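Local coordinates for glycosyl hydrolase, BNR repeat (Ralstonia eutropha, PDB 3B7F), which is a seven-bladed beta-propeller protein that probably acts as a hydrolase, possibly on glycosidic bonds, although its substrate is not established, at residues A154-H159 / I194-G199; V23-A28 / G363-S368; W265-D270 / G277-P282; P241-I246 / R288-V293. All coordinates share one frame; numbering follows the deposited sequence.

Contact 1. Residues A154-H159 / I194-G199; sequences AGFNDH and IGMSSG
Phe156 and Ile194 mark the nearest approach of the two backbones, with CA atoms 10.1 Å apart, so the single-turn helix 154-157 and strand 192-197 meet through side chains alone. Phe156 reaches about halfway across, its CG opposite the backbone N (chi1 175°) so that the ring leaves the helix toward the strand, and the side chains of Ile194 and Met196 come out to meet it. The CD1-CE1-CZ side of the ring does the touching. Phe156 CD1 lies 3.8 Å from Ile194 CD1, the end of an isoleucine branch that approaches obliquely. Phe156 CZ comes to 3.4 Å from SE of Met196, here a selenomethionine. Phe156 and Met196 arrive from opposite directions, and the bend at chi3 of Met196 (-48°) leaves SE, not CE, nearest the ring. SE stands 4.6 Å from the ring centroid and 64° off the ring normal, an oblique Met-aromatic contact. At the ring's edge, in its plane, sits Asn157 OD1, which also accepts from Leu140 N. Trp165 touches both Phe156 and Met196, while Met179 on strand 178-184 packs on both Phe156 and Ile194. The helix follows the outer strand 151-152 of one propeller blade, and the strand belongs to the next. With only carbon and selenium meeting, the blades are joined here by dispersion and the exclusion of water, probably with a weak orientation preference from the selenium-ring contact.

Contact 2. Residues V23-A28 / G363-S368; sequences VMLLVA and GEIWAS
Ile365 meets Leu25 and Val27 from across the gap between two sheets, and its branching explains how one side chain serves both. CB leaves strand 365-368 in the direction of strand 24-29 and itself lies beyond touching distance of the other segment. At CB the chain divides. CG2 takes the place opposite the backbone N and reaches Leu25 CD1 at 4.0 Å, the two side chains running antiparallel alongside each other. CG1 is turned opposite the carbonyl carbon (chi1 -65°) and serves as a link to CD1. That last methyl meets Val27 tip to tip, 3.9 Å from CG2 and 4.0 Å from CG1, so it faces both valine methyls almost equally. The backbones stay well apart, 8.8 Å between the CA atoms of Val27 and Ile365, as expected of face-to-face sheet packing rather than strand pairing. The sheets are neighbouring propeller blades. Strand 24-29 pairs with the C-terminal strand 385-391, the ring closure often called molecular velcro, and strand 365-368 belongs to the blade just before it. Ile378 of that preceding blade touches both Leu25 and Ile365, and Val388 of the closing strand also packs on Ile365. On the far face of strand 365-368, Trp366 points away and donates from NE1 to Glu364 OE1 at 3.1 Å. The oxygen lies in the indole plane, yet the donor stands well above the carboxylate plane, 66° out of it. Phe358 stacks on the same indole.

Contact 3. Residues W265-D270 / G277-P282; sequences WKRIGD and GDIGFP. With EDO (1,2-ethanediol), chain O.
A salt-bridge network of Arg267, Asp270 and Asp278 ties together the two ends of the link between successive propeller blades. Arg267 is the centre of an inverse gamma turn, and its chain runs extended to NE before meeting Asp278 at about a right angle. The grip is bidentate and side-on: NE donates to OD2 at 3.0 Å, almost straight at 175°, and NH2 donates to OD1 at 2.9 Å. Both oxygens use their syn lone pairs, and the two planar groups are only 17° apart, a geometry consistent with a charged salt bridge. Asp278 OD2 is held further by the backbone N of Ile255 and lies 3.2 Å from Gly269 CA. Asp270 adds charge only: its OD1 is 3.6 Å from Arg267 NE but well out of the guanidinium plane. Having two carboxylates nearby would be expected to stabilise the arginine's positive charge. Ile279 CD1 packs obliquely on NH2, and an ethanediol, probably from the crystallisation liquor, donates from O1 to the carbonyl O of Arg267. Segment 265-270 leaves the outer strand 264-266, Tyr256 of the adjacent strand 254-259 touches Arg267, and segment 277-282 leads into strand 282-285 of the next blade.

Contact 4. Residues P241-I246 / R288-V293; sequences PAAPDI and RDPRTV. With EDO (1,2-ethanediol), chain H.
Ala243 and Pro290 face each other, the methyl of one directed at the ring of the other. Ala243 CB sits 3.9 Å from Pro290 CB and equally far from CG, so it addresses that side of the pyrrolidine rather than a single atom. Beside this pair, Ala242 points its CB at the carbonyl O of Arg288, 3.8 Å away, a plain van der Waals contact. CB of Arg288 points away from segment 241-246; NH1 bonds to the carbonyl O of Ala350 and NH2 to that of His351. Asp289 also points away, with CG opposite its backbone N (chi1 -175°), which brings the carboxylate over its own turn. There OD1 accepts from Arg291 N at 3.1 Å, an Asx turn, and OD2 accepts from Thr292 OG1 at 2.7 Å. An ethanediol, probably from the crystallisation liquor, bridges the same pair, its O1 donating to Asp289 OD2 and its O2 to Thr292 OG1. Both segments contain type I beta turns, Ala243 to Ile246 and Asp289 to Thr292. The first loop joins strands 234-239 and 246-251, the second joins 282-285 and 293-297 in the neighbouring blade, and Tyr248 OH on strand 246-251 bonds to Pro290 O.

Overall arrangement
Contacts 1, 2 and 4 pack one propeller blade on the next; contact 3 braces the linker between the two blades that contact 4 joins, those spanning residues 234-266 and 282-328. Contacts 1 and 2 are buried and apolar, and lie on opposite sides of the chain's centre, their own centres about 30 Å apart. Contact 2 packs sheet against sheet at the ring closure, whereas contact 1 sets a short helix against a strand. Contacts 3 and 4 have centres about 17 Å apart and nearest atoms about 6 Å. Contact 3, partly buried, relies on directional charge pairing; contact 4, at the surface, on small loop contacts. Along the chain contact 3 is nested within contact 4, and contact 2 encloses all the others.

Contact 1. Residues A154-H159 / I194-G199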
loop_
_atom_site.group_PDB
_atom_site.type_symbol
_atom_site.label_atom_id
_atom_site.label_comp_id
_atom_site.label_asym_id
_atom_site.label_seq_id
_atom_site.Cartn_x
_atom_site.Cartn_y
_atom_site.Cartn_z
ATOM N N ALA A 154 9.523 5.057 -19.150
ATOM C CA ALA A 154 10.901 4.875 -19.635
ATOM C C ALA A 154 11.976 5.520 -18.764
ATOM O O ALA A 154 13.056 4.956 -18.586
ATOM C CB ALA A 154 11.000 5.388 -21.071
ATOM N N GLY A 155 11.676 6.681 -18.189
ATOM C CA GLY A 155 12.629 7.352 -17.296
ATOM C C GLY A 155 13.020 6.564 -16.052
ATOM O O GLY A 155 14.063 6.843 -15.467
ATOM N N PHE A 156 12.183 5.608 -15.633
ATOM C CA PHE A 156 12.562 4.682 -14.574
ATOM C C PHE A 156 13.076 3.365 -15.178
ATOM O O PHE A 156 14.178 2.937 -14.861
ATOM C CB PHE A 156 11.449 4.336 -13.562
ATOM C CG PHE A 156 11.911 3.277 -12.594
ATOM C CD1 PHE A 156 12.712 3.618 -11.501
ATOM C CD2 PHE A 156 11.685 1.925 -12.865
ATOM C CE1 PHE A 156 13.226 2.641 -10.676
ATOM C CE2 PHE A 156 12.205 0.939 -12.067
ATOM C CZ PHE A 156 12.980 1.290 -10.968
ATOM N N ASN A 157 12.244 2.711 -15.994
ATOM C CA ASN A 157 12.550 1.371 -16.546
ATOM C C ASN A 157 13.852 1.233 -17.320
ATOM O O ASN A 157 14.429 0.144 -17.330
ATOM C CB ASN A 157 11.399 0.852 -17.436
ATOM C CG ASN A 157 10.173 0.399 -16.637
ATOM O OD1 ASN A 157 10.033 0.708 -15.456
ATOM N ND2 ASN A 157 9.269 -0.331 -17.299
ATOM N N ASP A 158 14.271 2.315 -17.980
ATOM C CA ASP A 158 15.518 2.383 -18.736
ATOM C C ASP A 158 16.480 3.409 -18.129
ATOM O O ASP A 158 17.321 3.928 -18.826
ATOM C CB ASP A 158 15.236 2.737 -20.211
ATOM C CG ASP A 158 14.458 1.651 -20.954
ATOM O OD1 ASP A 158 14.652 0.444 -20.703
ATOM O OD2 ASP A 158 13.673 2.023 -21.839
ATOM N N HIS A 159 16.359 3.706 -16.840
ATOM C CA HIS A 159 17.313 4.597 -16.169
ATOM C C HIS A 159 18.646 3.848 -16.118
ATOM O O HIS A 159 18.629 2.626 -15.886
ATOM C CB HIS A 159 16.860 4.917 -14.737
ATOM C CG HIS A 159 17.571 6.080 -14.119
ATOM N ND1 HIS A 159 18.869 6.005 -13.658
ATOM C CD2 HIS A 159 17.159 7.345 -13.876
ATOM C CE1 HIS A 159 19.234 7.175 -13.167
ATOM N NE2 HIS A 159 18.210 8.008 -13.283
ATOM N N ILE A 194 8.300 6.647 -5.297
ATOM C CA ILE A 194 8.071 5.206 -5.487
ATOM C C ILE A 194 8.850 4.458 -4.412
ATOM O O ILE A 194 9.783 4.995 -3.837
ATOM C CB ILE A 194 8.436 4.693 -6.910
ATOM C CG1 ILE A 194 9.940 4.888 -7.228
ATOM C CG2 ILE A 194 7.520 5.347 -7.992
ATOM C CD1 ILE A 194 10.359 4.404 -8.650
ATOM N N GLY A 195 8.451 3.224 -4.143
ATOM C CA GLY A 195 9.120 2.374 -3.156
ATOM C C GLY A 195 9.458 1.070 -3.845
ATOM O O GLY A 195 8.714 0.588 -4.691
HETATM N N MSE A 196 10.602 0.511 -3.516
HETATM C CA MSE A 196 10.989 -0.733 -4.110
HETATM C C MSE A 196 11.536 -1.667 -3.060
HETATM O O MSE A 196 12.366 -1.280 -2.251
HETATM C CB MSE A 196 12.053 -0.494 -5.158
HETATM C CG MSE A 196 11.651 0.475 -6.181
HETATM SE SE MSE A 196 12.753 0.253 -7.706
HETATM C CE MSE A 196 14.458 0.213 -6.952
ATOM N N SER A 197 11.058 -2.905 -3.120
ATOM C CA SER A 197 11.482 -3.964 -2.253
ATOM C C SER A 197 12.251 -4.961 -3.131
ATOM O O SER A 197 11.625 -5.732 -3.826
ATOM C CB SER A 197 10.288 -4.592 -1.558
ATOM O OG SER A 197 9.725 -3.642 -0.656
ATOM N N SER A 198 13.584 -4.924 -3.180
ATOM C CA SER A 198 14.471 -3.955 -2.490
ATOM C C SER A 198 14.875 -2.840 -3.438
ATOM O O SER A 198 14.607 -2.907 -4.649
ATOM C CB SER A 198 15.699 -4.660 -1.925
ATOM O OG SER A 198 16.378 -5.343 -2.944
ATOM N N GLY A 199 15.467 -1.797 -2.862
ATOM C CA GLY A 199 15.939 -0.626 -3.602
ATOM C C GLY A 199 15.831 0.652 -2.805
ATOM O O GLY A 199 16.766 1.436 -2.781
#

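Contact 2. Residues V23-A28 / G363-S368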
loop_
_atom_site.group_PDB
_atom_site.type_symbol
_atom_site.label_atom_id
_atom_site.label_comp_id
_atom_site.label_asym_id
_atom_site.label_seq_id
_atom_site.Cartn_x
_atom_site.Cartn_y
_atom_site.Cartn_z
ATOM N N VAL A 23 -19.535 2.901 3.728
ATOM C CA VAL A 23 -18.150 2.640 3.368
ATOM C C VAL A 23 -18.105 1.307 2.610
ATOM O O VAL A 23 -18.904 0.388 2.861
ATOM C CB VAL A 23 -17.238 2.609 4.624
ATOM C CG1 VAL A 23 -15.828 2.131 4.299
ATOM C CG2 VAL A 23 -17.173 3.981 5.260
HETATM N N MSE A 24 -17.162 1.209 1.684
HETATM C CA MSE A 24 -16.924 0.014 0.941
HETATM C C MSE A 24 -15.479 -0.356 1.148
HETATM O O MSE A 24 -14.641 0.520 1.224
HETATM C CB MSE A 24 -17.210 0.245 -0.533
HETATM C CG MSE A 24 -16.983 -1.004 -1.403
HETATM SE SE MSE A 24 -17.813 -0.882 -3.164
HETATM C CE MSE A 24 -19.669 -1.057 -2.523
ATOM N N LEU A 25 -15.199 -1.654 1.263
ATOM C CA LEU A 25 -13.829 -2.170 1.367
ATOM C C LEU A 25 -13.670 -3.095 0.181
ATOM O O LEU A 25 -14.539 -3.881 -0.070
ATOM C CB LEU A 25 -13.572 -2.921 2.676
ATOM C CG LEU A 25 -13.811 -2.177 3.991
ATOM C CD1 LEU A 25 -13.598 -3.161 5.124
ATOM C CD2 LEU A 25 -12.910 -0.917 4.147
ATOM N N LEU A 26 -12.570 -2.950 -0.543
ATOM C CA LEU A 26 -12.245 -3.694 -1.755
ATOM C C LEU A 26 -11.151 -4.640 -1.328
ATOM O O LEU A 26 -10.047 -4.173 -1.029
ATOM C CB LEU A 26 -11.734 -2.731 -2.832
ATOM C CG LEU A 26 -12.469 -1.399 -3.023
ATOM C CD1 LEU A 26 -11.771 -0.586 -4.178
ATOM C CD2 LEU A 26 -13.945 -1.616 -3.285
ATOM N N VAL A 27 -11.451 -5.952 -1.316
ATOM C CA VAL A 27 -10.600 -6.954 -0.744
ATOM C C VAL A 27 -10.010 -7.877 -1.803
ATOM O O VAL A 27 -10.745 -8.641 -2.439
ATOM C CB VAL A 27 -11.390 -7.831 0.282
ATOM C CG1 VAL A 27 -10.450 -8.819 0.968
ATOM C CG2 VAL A 27 -12.135 -6.963 1.303
ATOM N N ALA A 28 -8.687 -7.818 -1.954
ATOM C CA ALA A 28 -7.945 -8.612 -2.919
ATOM C C ALA A 28 -7.375 -9.819 -2.215
ATOM O O ALA A 28 -6.716 -9.668 -1.181
ATOM C CB ALA A 28 -6.808 -7.774 -3.539
ATOM N N GLY A 363 -7.490 -14.786 6.400
ATOM C CA GLY A 363 -8.778 -14.479 5.817
ATOM C C GLY A 363 -9.815 -13.739 6.609
ATOM O O GLY A 363 -10.990 -13.842 6.292
ATOM N N GLU A 364 -9.389 -12.979 7.609
ATOM C CA GLU A 364 -10.272 -12.170 8.443
ATOM C C GLU A 364 -10.146 -10.705 8.054
ATOM O O GLU A 364 -9.067 -10.253 7.708
ATOM C CB GLU A 364 -9.903 -12.320 9.912
ATOM C CG GLU A 364 -10.272 -13.678 10.532
ATOM C CD GLU A 364 -9.828 -13.812 11.981
ATOM O OE1 GLU A 364 -8.767 -13.297 12.351
ATOM O OE2 GLU A 364 -10.502 -14.480 12.756
ATOM N N ILE A 365 -11.265 -9.984 8.087
ATOM C CA ILE A 365 -11.299 -8.550 7.903
ATOM C C ILE A 365 -11.761 -8.016 9.235
ATOM O O ILE A 365 -12.859 -8.391 9.686
ATOM C CB ILE A 365 -12.260 -8.040 6.833
ATOM C CG1 ILE A 365 -11.837 -8.524 5.449
ATOM C CG2 ILE A 365 -12.222 -6.508 6.858
ATOM C CD1 ILE A 365 -10.668 -7.723 4.837
ATOM N N TRP A 366 -10.895 -7.210 9.881
ATOM C CA TRP A 366 -11.186 -6.557 11.167
ATOM C C TRP A 366 -11.464 -5.094 10.917
ATOM O O TRP A 366 -10.762 -4.475 10.131
ATOM C CB TRP A 366 -10.045 -6.725 12.142
ATOM C CG TRP A 366 -9.899 -8.165 12.576
ATOM C CD1 TRP A 366 -9.213 -9.132 11.937
ATOM C CD2 TRP A 366 -10.443 -8.766 13.749
ATOM N NE1 TRP A 366 -9.273 -10.298 12.629
ATOM C CE2 TRP A 366 -10.027 -10.110 13.756
ATOM C CE3 TRP A 366 -11.249 -8.302 14.796
ATOM C CZ2 TRP A 366 -10.416 -11.020 14.775
ATOM C CZ3 TRP A 366 -11.609 -9.180 15.806
ATOM C CH2 TRP A 366 -11.190 -10.530 15.795
ATOM N N ALA A 367 -12.499 -4.556 11.559
ATOM C CA ALA A 367 -12.935 -3.158 11.326
ATOM C C ALA A 367 -13.060 -2.381 12.626
ATOM O O ALA A 367 -13.430 -2.937 13.633
ATOM C CB ALA A 367 -14.264 -3.122 10.589
ATOM N N SER A 368 -12.672 -1.113 12.580
ATOM C CA SER A 368 -12.844 -0.178 13.666
ATOM C C SER A 368 -13.553 1.038 13.108
ATOM O O SER A 368 -13.196 1.491 12.030
ATOM C CB SER A 368 -11.511 0.273 14.208
ATOM O OG SER A 368 -11.718 1.251 15.191
#

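Contact 3. Residues W265-D270 / G277-P282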
loop_
_atom_site.group_PDB
_atom_site.type_symbol
_atom_site.label_atom_id
_atom_site.label_comp_id
_atom_site.label_asym_id
_atom_site.label_seq_id
_atom_site.Cartn_x
_atom_site.Cartn_y
_atom_site.Cartn_z
ATOM N N TRP A 265 14.811 10.742 6.807
ATOM C CA TRP A 265 13.905 9.839 7.504
ATOM C C TRP A 265 14.412 9.735 8.929
ATOM O O TRP A 265 15.605 9.490 9.132
ATOM C CB TRP A 265 13.915 8.433 6.891
ATOM C CG TRP A 265 13.374 8.371 5.501
ATOM C CD1 TRP A 265 14.095 8.309 4.358
ATOM C CD2 TRP A 265 11.988 8.380 5.111
ATOM N NE1 TRP A 265 13.259 8.270 3.282
ATOM C CE2 TRP A 265 11.960 8.328 3.707
ATOM C CE3 TRP A 265 10.776 8.420 5.811
ATOM C CZ2 TRP A 265 10.760 8.336 2.973
ATOM C CZ3 TRP A 265 9.586 8.439 5.085
ATOM C CH2 TRP A 265 9.595 8.389 3.677
ATOM N N LYS A 266 13.511 9.945 9.893
ATOM C CA LYS A 266 13.766 9.831 11.330
ATOM C C LYS A 266 12.934 8.694 11.891
ATOM O O LYS A 266 11.735 8.668 11.693
ATOM C CB LYS A 266 13.403 11.127 12.032
ATOM C CG LYS A 266 14.321 12.269 11.634
ATOM C CD LYS A 266 13.975 13.522 12.390
ATOM C CE LYS A 266 14.915 14.668 12.035
ATOM N NZ LYS A 266 14.359 15.887 12.649
ATOM N N ARG A 267 13.600 7.766 12.582
ATOM C CA ARG A 267 13.004 6.574 13.127
ATOM C C ARG A 267 12.124 6.789 14.374
ATOM O O ARG A 267 12.505 6.502 15.518
ATOM C CB ARG A 267 14.100 5.520 13.417
ATOM C CG ARG A 267 13.533 4.094 13.560
ATOM C CD ARG A 267 14.651 3.076 13.515
ATOM N NE ARG A 267 14.130 1.724 13.591
ATOM C CZ ARG A 267 14.820 0.608 13.367
ATOM N NH1 ARG A 267 16.103 0.620 13.086
ATOM N NH2 ARG A 267 14.207 -0.549 13.476
ATOM N N ILE A 268 10.916 7.280 14.106
ATOM C CA ILE A 268 9.865 7.411 15.113
ATOM C C ILE A 268 9.503 6.076 15.729
ATOM O O ILE A 268 9.015 6.047 16.839
ATOM C CB ILE A 268 8.581 8.120 14.574
ATOM C CG1 ILE A 268 7.985 7.424 13.322
ATOM C CG2 ILE A 268 8.897 9.624 14.310
ATOM C CD1 ILE A 268 6.621 7.959 12.852
ATOM N N GLY A 269 9.773 4.977 15.021
ATOM C CA GLY A 269 9.669 3.653 15.575
ATOM C C GLY A 269 10.526 3.333 16.809
ATOM O O GLY A 269 10.242 2.385 17.512
ATOM N N ASP A 270 11.561 4.114 17.076
ATOM C CA ASP A 270 12.339 3.987 18.312
ATOM C C ASP A 270 11.542 4.343 19.584
ATOM O O ASP A 270 12.024 4.066 20.671
ATOM C CB ASP A 270 13.635 4.819 18.221
ATOM C CG ASP A 270 14.633 4.240 17.226
ATOM O OD1 ASP A 270 14.482 3.054 16.876
ATOM O OD2 ASP A 270 15.595 4.939 16.809
ATOM N N GLY A 277 8.819 -3.861 19.119
ATOM C CA GLY A 277 9.610 -3.452 17.976
ATOM C C GLY A 277 8.824 -2.574 17.000
ATOM O O GLY A 277 7.652 -2.239 17.236
ATOM N N ASP A 278 9.474 -2.200 15.900
ATOM C CA ASP A 278 8.860 -1.320 14.896
ATOM C C ASP A 278 8.965 -1.875 13.493
ATOM O O ASP A 278 9.058 -1.133 12.501
ATOM C CB ASP A 278 9.414 0.104 15.022
ATOM C CG ASP A 278 10.856 0.223 14.619
ATOM O OD1 ASP A 278 11.555 -0.790 14.667
ATOM O OD2 ASP A 278 11.261 1.320 14.168
ATOM N N ILE A 279 8.897 -3.206 13.409
ATOM C CA ILE A 279 8.927 -3.916 12.137
ATOM C C ILE A 279 7.501 -4.317 11.850
ATOM O O ILE A 279 6.717 -4.560 12.767
ATOM C CB ILE A 279 9.889 -5.133 12.142
ATOM C CG1 ILE A 279 11.224 -4.736 12.792
ATOM C CG2 ILE A 279 10.066 -5.686 10.706
ATOM C CD1 ILE A 279 11.743 -3.372 12.370
ATOM N N GLY A 280 7.166 -4.367 10.571
ATOM C CA GLY A 280 5.809 -4.678 10.128
ATOM C C GLY A 280 5.749 -4.390 8.656
ATOM O O GLY A 280 6.781 -4.129 8.049
ATOM N N PHE A 281 4.554 -4.494 8.072
ATOM C CA PHE A 281 4.336 -4.211 6.638
ATOM C C PHE A 281 3.551 -2.956 6.255
ATOM O O PHE A 281 4.097 -2.091 5.542
ATOM C CB PHE A 281 3.759 -5.467 5.937
ATOM C CG PHE A 281 4.746 -6.611 5.850
ATOM C CD1 PHE A 281 5.799 -6.560 4.946
ATOM C CD2 PHE A 281 4.610 -7.739 6.649
ATOM C CE1 PHE A 281 6.721 -7.594 4.862
ATOM C CE2 PHE A 281 5.518 -8.776 6.573
ATOM C CZ PHE A 281 6.581 -8.705 5.674
ATOM N N PRO A 282 2.286 -2.828 6.695
ATOM C CA PRO A 282 1.510 -1.631 6.280
ATOM C C PRO A 282 1.699 -0.357 7.146
ATOM O O PRO A 282 2.133 -0.432 8.307
ATOM C CB PRO A 282 0.071 -2.102 6.482
ATOM C CG PRO A 282 0.168 -2.997 7.687
ATOM C CD PRO A 282 1.486 -3.685 7.603
HETATM C C1 EDO O . 13.902 10.216 16.040
HETATM O O1 EDO O . 13.943 8.933 16.673
HETATM C C2 EDO O . 12.459 10.611 15.761
HETATM O O2 EDO O . 12.285 12.041 15.618
#

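Contact 4. Residues P241-I246 / R288-V293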
loop_
_atom_site.group_PDB
_atom_site.type_symbol
_atom_site.label_atom_id
_atom_site.label_comp_id
_atom_site.label_asym_id
_atom_site.label_seq_id
_atom_site.Cartn_x
_atom_site.Cartn_y
_atom_site.Cartn_z
ATOM N N PRO A 241 -2.128 13.679 2.690
ATOM C CA PRO A 241 -2.831 14.557 1.752
ATOM C C PRO A 241 -3.050 15.987 2.255
ATOM O O PRO A 241 -3.123 16.914 1.445
ATOM C CB PRO A 241 -4.158 13.821 1.527
ATOM C CG PRO A 241 -4.350 13.034 2.716
ATOM C CD PRO A 241 -3.036 12.682 3.277
ATOM N N ALA A 242 -3.172 16.140 3.573
ATOM C CA ALA A 242 -3.316 17.442 4.227
ATOM C C ALA A 242 -1.979 18.216 4.390
ATOM O O ALA A 242 -1.985 19.430 4.342
ATOM C CB ALA A 242 -3.992 17.255 5.597
ATOM N N ALA A 243 -0.869 17.506 4.590
ATOM C CA ALA A 243 0.474 18.068 4.749
ATOM C C ALA A 243 1.421 17.247 3.867
ATOM O O ALA A 243 2.212 16.461 4.377
ATOM C CB ALA A 243 0.887 18.011 6.187
ATOM N N PRO A 244 1.350 17.428 2.524
ATOM C CA PRO A 244 2.161 16.606 1.572
ATOM C C PRO A 244 3.708 16.664 1.693
ATOM O O PRO A 244 4.388 15.840 1.074
ATOM C CB PRO A 244 1.620 17.005 0.184
ATOM C CG PRO A 244 0.833 18.304 0.405
ATOM C CD PRO A 244 0.468 18.398 1.838
ATOM N N ASP A 245 4.249 17.595 2.483
ATOM C CA ASP A 245 5.676 17.544 2.855
ATOM C C ASP A 245 5.991 16.372 3.783
ATOM O O ASP A 245 7.145 15.929 3.837
ATOM C CB ASP A 245 6.121 18.814 3.575
ATOM C CG ASP A 245 6.148 20.029 2.663
ATOM O OD1 ASP A 245 6.693 19.949 1.535
ATOM O OD2 ASP A 245 5.638 21.070 3.114
ATOM N N ILE A 246 4.979 15.878 4.501
ATOM C CA ILE A 246 5.161 14.780 5.458
ATOM C C ILE A 246 4.904 13.408 4.827
ATOM O O ILE A 246 3.830 13.156 4.267
ATOM C CB ILE A 246 4.258 14.960 6.713
ATOM C CG1 ILE A 246 4.270 16.416 7.211
ATOM C CG2 ILE A 246 4.662 13.965 7.825
ATOM C CD1 ILE A 246 5.671 17.056 7.421
ATOM N N ARG A 288 -7.146 13.703 7.609
ATOM C CA ARG A 288 -7.086 15.084 8.050
ATOM C C ARG A 288 -5.953 15.470 9.013
ATOM O O ARG A 288 -5.543 16.619 8.995
ATOM C CB ARG A 288 -8.423 15.456 8.675
ATOM C CG ARG A 288 -9.526 15.446 7.636
ATOM C CD ARG A 288 -10.838 15.806 8.199
ATOM N NE ARG A 288 -11.323 14.876 9.220
ATOM C CZ ARG A 288 -11.860 13.680 8.979
ATOM N NH1 ARG A 288 -12.012 13.217 7.748
ATOM N NH2 ARG A 288 -12.288 12.944 10.002
ATOM N N ASP A 289 -5.421 14.520 9.781
ATOM C CA ASP A 289 -4.420 14.755 10.813
ATOM C C ASP A 289 -3.071 14.146 10.402
ATOM O O ASP A 289 -2.917 12.921 10.444
ATOM C CB ASP A 289 -4.911 14.116 12.121
ATOM C CG ASP A 289 -4.004 14.393 13.303
ATOM O OD1 ASP A 289 -3.061 15.191 13.173
ATOM O OD2 ASP A 289 -4.254 13.818 14.383
ATOM N N PRO A 290 -2.075 14.989 10.012
ATOM C CA PRO A 290 -0.768 14.407 9.680
ATOM C C PRO A 290 0.013 13.803 10.845
ATOM O O PRO A 290 1.046 13.197 10.598
ATOM C CB PRO A 290 -0.002 15.581 9.046
ATOM C CG PRO A 290 -0.643 16.777 9.528
ATOM C CD PRO A 290 -2.084 16.438 9.793
ATOM N N ARG A 291 -0.471 13.973 12.080
ATOM C CA ARG A 291 0.161 13.410 13.285
ATOM C C ARG A 291 -0.321 11.996 13.632
ATOM O O ARG A 291 0.318 11.329 14.435
ATOM C CB ARG A 291 -0.046 14.352 14.479
ATOM C CG ARG A 291 0.676 15.686 14.301
ATOM C CD ARG A 291 0.369 16.785 15.344
ATOM N NE ARG A 291 0.756 16.527 16.737
ATOM C CZ ARG A 291 2.001 16.560 17.243
ATOM N NH1 ARG A 291 3.073 16.750 16.477
ATOM N NH2 ARG A 291 2.185 16.335 18.545
ATOM N N THR A 292 -1.422 11.549 13.013
ATOM C CA THR A 292 -2.030 10.259 13.315
ATOM C C THR A 292 -1.729 9.230 12.234
ATOM O O THR A 292 -2.009 9.447 11.052
ATOM C CB THR A 292 -3.534 10.386 13.564
ATOM O OG1 THR A 292 -3.716 11.229 14.696
ATOM C CG2 THR A 292 -4.184 8.987 13.836
ATOM N N VAL A 293 -1.150 8.118 12.680
ATOM C CA VAL A 293 -0.660 7.039 11.820
ATOM C C VAL A 293 -0.873 5.740 12.561
ATOM O O VAL A 293 -0.791 5.721 13.794
ATOM C CB VAL A 293 0.858 7.278 11.458
ATOM C CG1 VAL A 293 1.533 6.033 10.971
ATOM C CG2 VAL A 293 0.995 8.413 10.423
HETATM C C1 EDO H . -7.743 13.128 15.846
HETATM O O1 EDO H . -7.070 13.664 14.693
HETATM C C2 EDO H . -7.411 11.648 16.097
HETATM O O2 EDO H . -6.002 11.345 16.256
#